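Local coordinates for protein SxtG (PDB 6U1R) that probably transfers an amidino group, by way of a covalent amidino-cysteine intermediate, in the biosynthesis of the paralytic shellfish toxin saxitoxin, at residues I79-P82 and P83-A87; E282-V286 and N287-K291. All coordinates share one frame; numbering follows the deposited sequence. Where two conformers were deposited one is given.

Contact 1. Residues I79-P82 and P83-A87; sequences IPYP and PEMIA
The carbonyl of Pro-82 accepts two backbone N-H groups from the turn that follows it. Ile-86 N lies 3.3 Å from Pro-82 O, with an N-H...O angle of 163°. Met-85 N is nearer to Pro-82 O, at 3.0 Å, but its hydrogen points off to one side, which leaves that bond weak. The next bond in the i to i+4 series joins Ala-87 N to Pro-83 O at 3.0 Å. Pro-82 is thus the N-cap of helix 83-102, and Pro-83 stands at N1, where the lack of an N-H breaks no helical hydrogen bond. Apolar contacts flank the cap. Met-85 lies alongside the Pro-82 ring, pointing the same way, with SD 3.8 Å from Pro-82 CD; a bend at chi3 (69°) then carries its methyl to the edge of the Tyr-81 ring, near the ring plane. Ile-86 CD1 touches Tyr-81 CB at 3.9 Å. The Tyr-81 hydroxyl is hydrogen-bonded to the carbonyl of Pro-361, and its ring stacks with Phe-362. Glu-84 doubles back at chi2 (-88°), bringing its carboxylate beside Pro-82 CB, 3.6 Å from Glu-84 OE1, while OE2 has a weak hydrogen bond from Gln-311.

Contact 2. Residues E282-V286 and N287-K291; sequences EFVDV and NKLPK
Asp-285 folds back on the three residues that follow it, forming an Asx turn that overlaps a beta turn across Asp-285 to Lys-288. The turn lies at the surface, in the loop between strands 276-279 and 297-300.

Two hydrogen bonds define it. The carboxylate accepts the backbone N-H of Asn-287, with Asp-285 OD1 2.9 Å from Asn-287 N; this donor arrives from above the carboxylate plane, about 40° out of it. The main-chain carbonyl closes the larger ring, Asp-285 O lying 3.0 Å from Lys-288 N with a fairly straight N-H...O angle of 160°. One residue therefore uses both its side chain and its backbone to hold the turn. The side chain can do so because CG stands opposite the backbone N (chi1 -179°), beside its own carbonyl carbon, and faces the chain ahead.

The extended Lys-288 chain packs alongside the other carboxylate oxygen in van der Waals contact: CG, CD and CE all lie near Asp-285 OD2, with CG at 3.6 Å. As for charge, the ammonium nitrogen NZ of Lys-288 stays 4.3 Å from Asp-285 OD2, beyond a salt bridge, though the opposite charges probably still attract.

Apolar packing occurs between Val-284 and Leu-289, whose side chains cross at about a right angle, with Val-284 CG1 3.6 Å from Leu-289 CD2. Val-284 also packs on Thr-268, in another loop of the chain. Leu-289 CD1 reaches back to Val-286, 4.3 Å from its CB.

A water lies between two carbonyls, 3.1 Å from Val-286 O and 2.9 Å from Leu-289 O, and can donate to either, though not necessarily to both at once.

The two contacts lie on opposite sides of the chain's centre, their own centres about 38 Å apart and their nearest atoms about 18 Å apart, and they share no helix or strand. Contact 1 comes first along the chain and leads from a loop into helix 83-102; contact 2 follows much later, in the loop between strands 276-279 and 297-300. Both are local contacts far from the chain's centre, one the N-terminal end of a helix, the other a loop turn. They differ in their relation to the predicted active site: the Tyr-81 side chain of contact 1 is about 11 Å from those of Cys-368 and His-264, whereas residues 282-291 lie away from it.

Contact 1. Residues I79-P82 and P83-A87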
loop_
_atom_site.group_PDB
_atom_site.type_symbol
_atom_site.label_atom_id
_atom_site.label_comp_id
_atom_site.label_asym_id
_atom_site.label_seq_id
_atom_site.Cartn_x
_atom_site.Cartn_y
_atom_site.Cartn_z
ATOM N N ILE A 79 17.135 7.225 -19.396
ATOM C CA ILE A 79 17.365 8.287 -20.369
ATOM C C ILE A 79 16.560 9.509 -19.930
ATOM O O ILE A 79 15.332 9.427 -19.818
ATOM C CB ILE A 79 16.952 7.869 -21.790
ATOM C CG1 ILE A 79 17.603 6.538 -22.195
ATOM C CG2 ILE A 79 17.296 8.990 -22.793
ATOM C CD1 ILE A 79 19.117 6.608 -22.315
ATOM N N PRO A 80 17.173 10.678 -19.727
ATOM C CA PRO A 80 16.383 11.863 -19.353
ATOM C C PRO A 80 15.596 12.425 -20.533
ATOM O O PRO A 80 15.944 12.243 -21.698
ATOM C CB PRO A 80 17.447 12.859 -18.877
ATOM C CG PRO A 80 18.643 12.524 -19.728
ATOM C CD PRO A 80 18.609 10.996 -19.832
ATOM N N TYR A 81 14.511 13.130 -20.214
ATOM C CA TYR A 81 13.910 13.998 -21.215
ATOM C C TYR A 81 14.940 15.035 -21.653
ATOM O O TYR A 81 15.741 15.498 -20.826
ATOM C CB TYR A 81 12.677 14.723 -20.665
ATOM C CG TYR A 81 11.379 13.960 -20.797
ATOM C CD1 TYR A 81 11.011 13.027 -19.847
ATOM C CD2 TYR A 81 10.515 14.183 -21.877
ATOM C CE1 TYR A 81 9.826 12.321 -19.958
ATOM C CE2 TYR A 81 9.326 13.487 -21.995
ATOM C CZ TYR A 81 8.978 12.556 -21.024
ATOM O OH TYR A 81 7.803 11.844 -21.110
ATOM N N PRO A 82 14.941 15.443 -22.920
ATOM C CA PRO A 82 15.812 16.547 -23.331
ATOM C C PRO A 82 15.564 17.780 -22.483
ATOM O O PRO A 82 14.406 18.135 -22.205
ATOM C CB PRO A 82 15.416 16.778 -24.794
ATOM C CG PRO A 82 14.962 15.449 -25.254
ATOM C CD PRO A 82 14.266 14.825 -24.078
ATOM N N PRO A 83 16.622 18.457 -22.036
ATOM C CA PRO A 83 16.419 19.620 -21.159
ATOM C C PRO A 83 15.546 20.691 -21.781
ATOM O O PRO A 83 14.781 21.353 -21.069
ATOM C CB PRO A 83 17.845 20.133 -20.925
ATOM C CG PRO A 83 18.711 18.978 -21.155
ATOM C CD PRO A 83 18.050 18.119 -22.184
ATOM N N GLU A 84 15.638 20.890 -23.092
ATOM C CA GLU A 84 14.836 21.941 -23.701
ATOM C C GLU A 84 13.352 21.607 -23.638
ATOM O O GLU A 84 12.520 22.513 -23.518
ATOM C CB GLU A 84 15.298 22.196 -25.141
ATOM C CG GLU A 84 15.141 21.018 -26.114
ATOM C CD GLU A 84 16.350 20.055 -26.157
ATOM O OE1 GLU A 84 17.115 19.909 -25.157
ATOM O OE2 GLU A 84 16.518 19.424 -27.223
ATOM N N MET A 85 12.997 20.320 -23.709
ATOM C CA MET A 85 11.599 19.940 -23.568
ATOM C C MET A 85 11.086 20.235 -22.163
ATOM O O MET A 85 9.969 20.733 -21.997
ATOM C CB MET A 85 11.418 18.461 -23.911
ATOM C CG MET A 85 11.624 18.151 -25.375
ATOM S SD MET A 85 11.245 16.420 -25.774
ATOM C CE MET A 85 9.477 16.399 -25.558
ATOM N N ILE A 86 11.877 19.921 -21.140
ATOM C CA ILE A 86 11.481 20.247 -19.776
ATOM C C ILE A 86 11.291 21.757 -19.621
ATOM O O ILE A 86 10.325 22.217 -18.993
ATOM C CB ILE A 86 12.522 19.683 -18.793
ATOM C CG1 ILE A 86 12.432 18.152 -18.809
ATOM C CG2 ILE A 86 12.308 20.241 -17.388
ATOM C CD1 ILE A 86 13.545 17.430 -18.053
ATOM N N ALA A 87 12.193 22.548 -20.207
ATOM C CA ALA A 87 12.133 23.998 -20.033
ATOM C C ALA A 87 10.863 24.583 -20.646
ATOM O O ALA A 87 10.176 25.399 -20.015
ATOM C CB ALA A 87 13.380 24.644 -20.629
#

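Contact 2. Residues E282-V286 and N287-K291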
loop_
_atom_site.group_PDB
_atom_site.type_symbol
_atom_site.label_atom_id
_atom_site.label_comp_id
_atom_site.label_asym_id
_atom_site.label_seq_id
_atom_site.Cartn_x
_atom_site.Cartn_y
_atom_site.Cartn_z
ATOM N N GLU A 282 -14.465 7.849 -31.027
ATOM C CA GLU A 282 -13.704 6.735 -31.576
ATOM C C GLU A 282 -13.462 5.629 -30.555
ATOM O O GLU A 282 -13.388 4.452 -30.932
ATOM C CB GLU A 282 -12.368 7.250 -32.121
ATOM C CG GLU A 282 -12.507 8.067 -33.412
ATOM C CD GLU A 282 -12.920 7.206 -34.594
ATOM O OE1 GLU A 282 -12.359 6.103 -34.730
ATOM O OE2 GLU A 282 -13.803 7.621 -35.372
ATOM N N PHE A 283 -13.323 5.971 -29.274
ATOM C CA PHE A 283 -13.034 4.968 -28.255
ATOM C C PHE A 283 -14.278 4.382 -27.585
ATOM O O PHE A 283 -14.164 3.345 -26.915
ATOM C CB PHE A 283 -12.140 5.551 -27.155
ATOM C CG PHE A 283 -10.770 6.034 -27.625
ATOM C CD1 PHE A 283 -10.303 5.794 -28.912
ATOM C CD2 PHE A 283 -9.955 6.728 -26.745
ATOM C CE1 PHE A 283 -9.056 6.255 -29.313
ATOM C CE2 PHE A 283 -8.713 7.189 -27.130
ATOM C CZ PHE A 283 -8.257 6.947 -28.414
ATOM N N VAL A 284 -15.448 5.008 -27.726
ATOM C CA VAL A 284 -16.657 4.585 -27.018
ATOM C C VAL A 284 -17.758 4.294 -28.027
ATOM O O VAL A 284 -18.055 5.132 -28.883
ATOM C CB VAL A 284 -17.115 5.664 -26.013
ATOM C CG1 VAL A 284 -18.486 5.349 -25.467
ATOM C CG2 VAL A 284 -16.108 5.789 -24.877
ATOM N N ASP A 285 -18.370 3.109 -27.919
ATOM C CA ASP A 285 -19.656 2.835 -28.556
ATOM C C ASP A 285 -20.748 3.252 -27.572
ATOM O O ASP A 285 -20.962 2.580 -26.558
ATOM C CB ASP A 285 -19.779 1.356 -28.925
ATOM C CG ASP A 285 -21.101 1.021 -29.627
ATOM O OD1 ASP A 285 -22.029 1.852 -29.608
ATOM O OD2 ASP A 285 -21.211 -0.089 -30.199
ATOM N N VAL A 286 -21.428 4.366 -27.858
ATOM C CA VAL A 286 -22.382 4.916 -26.896
ATOM C C VAL A 286 -23.514 3.948 -26.618
ATOM O O VAL A 286 -24.157 4.034 -25.564
ATOM C CB VAL A 286 -22.953 6.260 -27.385
ATOM C CG1 VAL A 286 -21.842 7.285 -27.540
ATOM C CG2 VAL A 286 -23.701 6.075 -28.702
ATOM N N ASN A 287 -23.777 3.019 -27.540
ATOM C CA ASN A 287 -24.883 2.087 -27.366
ATOM C C ASN A 287 -24.539 0.929 -26.443
ATOM O O ASN A 287 -25.445 0.192 -26.041
ATOM C CB ASN A 287 -25.330 1.552 -28.730
ATOM C CG ASN A 287 -25.905 2.635 -29.616
ATOM O OD1 ASN A 287 -25.486 2.806 -30.765
ATOM N ND2 ASN A 287 -26.867 3.381 -29.085
ATOM N N LYS A 288 -23.266 0.759 -26.084
ATOM C CA LYS A 288 -22.856 -0.287 -25.159
ATOM C C LYS A 288 -22.417 0.276 -23.810
ATOM O O LYS A 288 -21.874 -0.465 -22.981
ATOM C CB LYS A 288 -21.741 -1.123 -25.795
ATOM C CG LYS A 288 -22.160 -1.706 -27.155
ATOM C CD LYS A 288 -21.194 -2.780 -27.650
ATOM C CE LYS A 288 -21.714 -3.459 -28.920
ATOM N NZ LYS A 288 -20.680 -4.344 -29.534
ATOM N N LEU A 289 -22.645 1.563 -23.570
ATOM C CA LEU A 289 -22.268 2.166 -22.299
ATOM C C LEU A 289 -23.143 1.626 -21.169
ATOM O O LEU A 289 -24.294 1.247 -21.398
ATOM C CB LEU A 289 -22.421 3.678 -22.366
ATOM C CG LEU A 289 -21.335 4.476 -23.079
ATOM C CD1 LEU A 289 -21.774 5.931 -23.226
ATOM C CD2 LEU A 289 -20.008 4.370 -22.327
ATOM N N PRO A 290 -22.630 1.599 -19.938
ATOM C CA PRO A 290 -23.459 1.169 -18.803
ATOM C C PRO A 290 -24.810 1.871 -18.806
ATOM O O PRO A 290 -24.912 3.057 -19.115
ATOM C CB PRO A 290 -22.619 1.558 -17.586
ATOM C CG PRO A 290 -21.205 1.523 -18.089
ATOM C CD PRO A 290 -21.277 2.006 -19.514
ATOM N N LYS A 291 -25.866 1.126 -18.467
ATOM C CA LYS A 291 -27.210 1.675 -18.598
ATOM C C LYS A 291 -27.470 2.819 -17.624
ATOM O O LYS A 291 -28.335 3.658 -17.894
ATOM C CB LYS A 291 -28.242 0.565 -18.396
ATOM C CG LYS A 291 -28.045 -0.604 -19.357
ATOM C CD LYS A 291 -29.374 -1.130 -19.882
ATOM C CE LYS A 291 -29.167 -2.081 -21.050
ATOM N NZ LYS A 291 -30.463 -2.499 -21.659
HETATM O O HOH W 1 -25.892 2.513 -23.481
#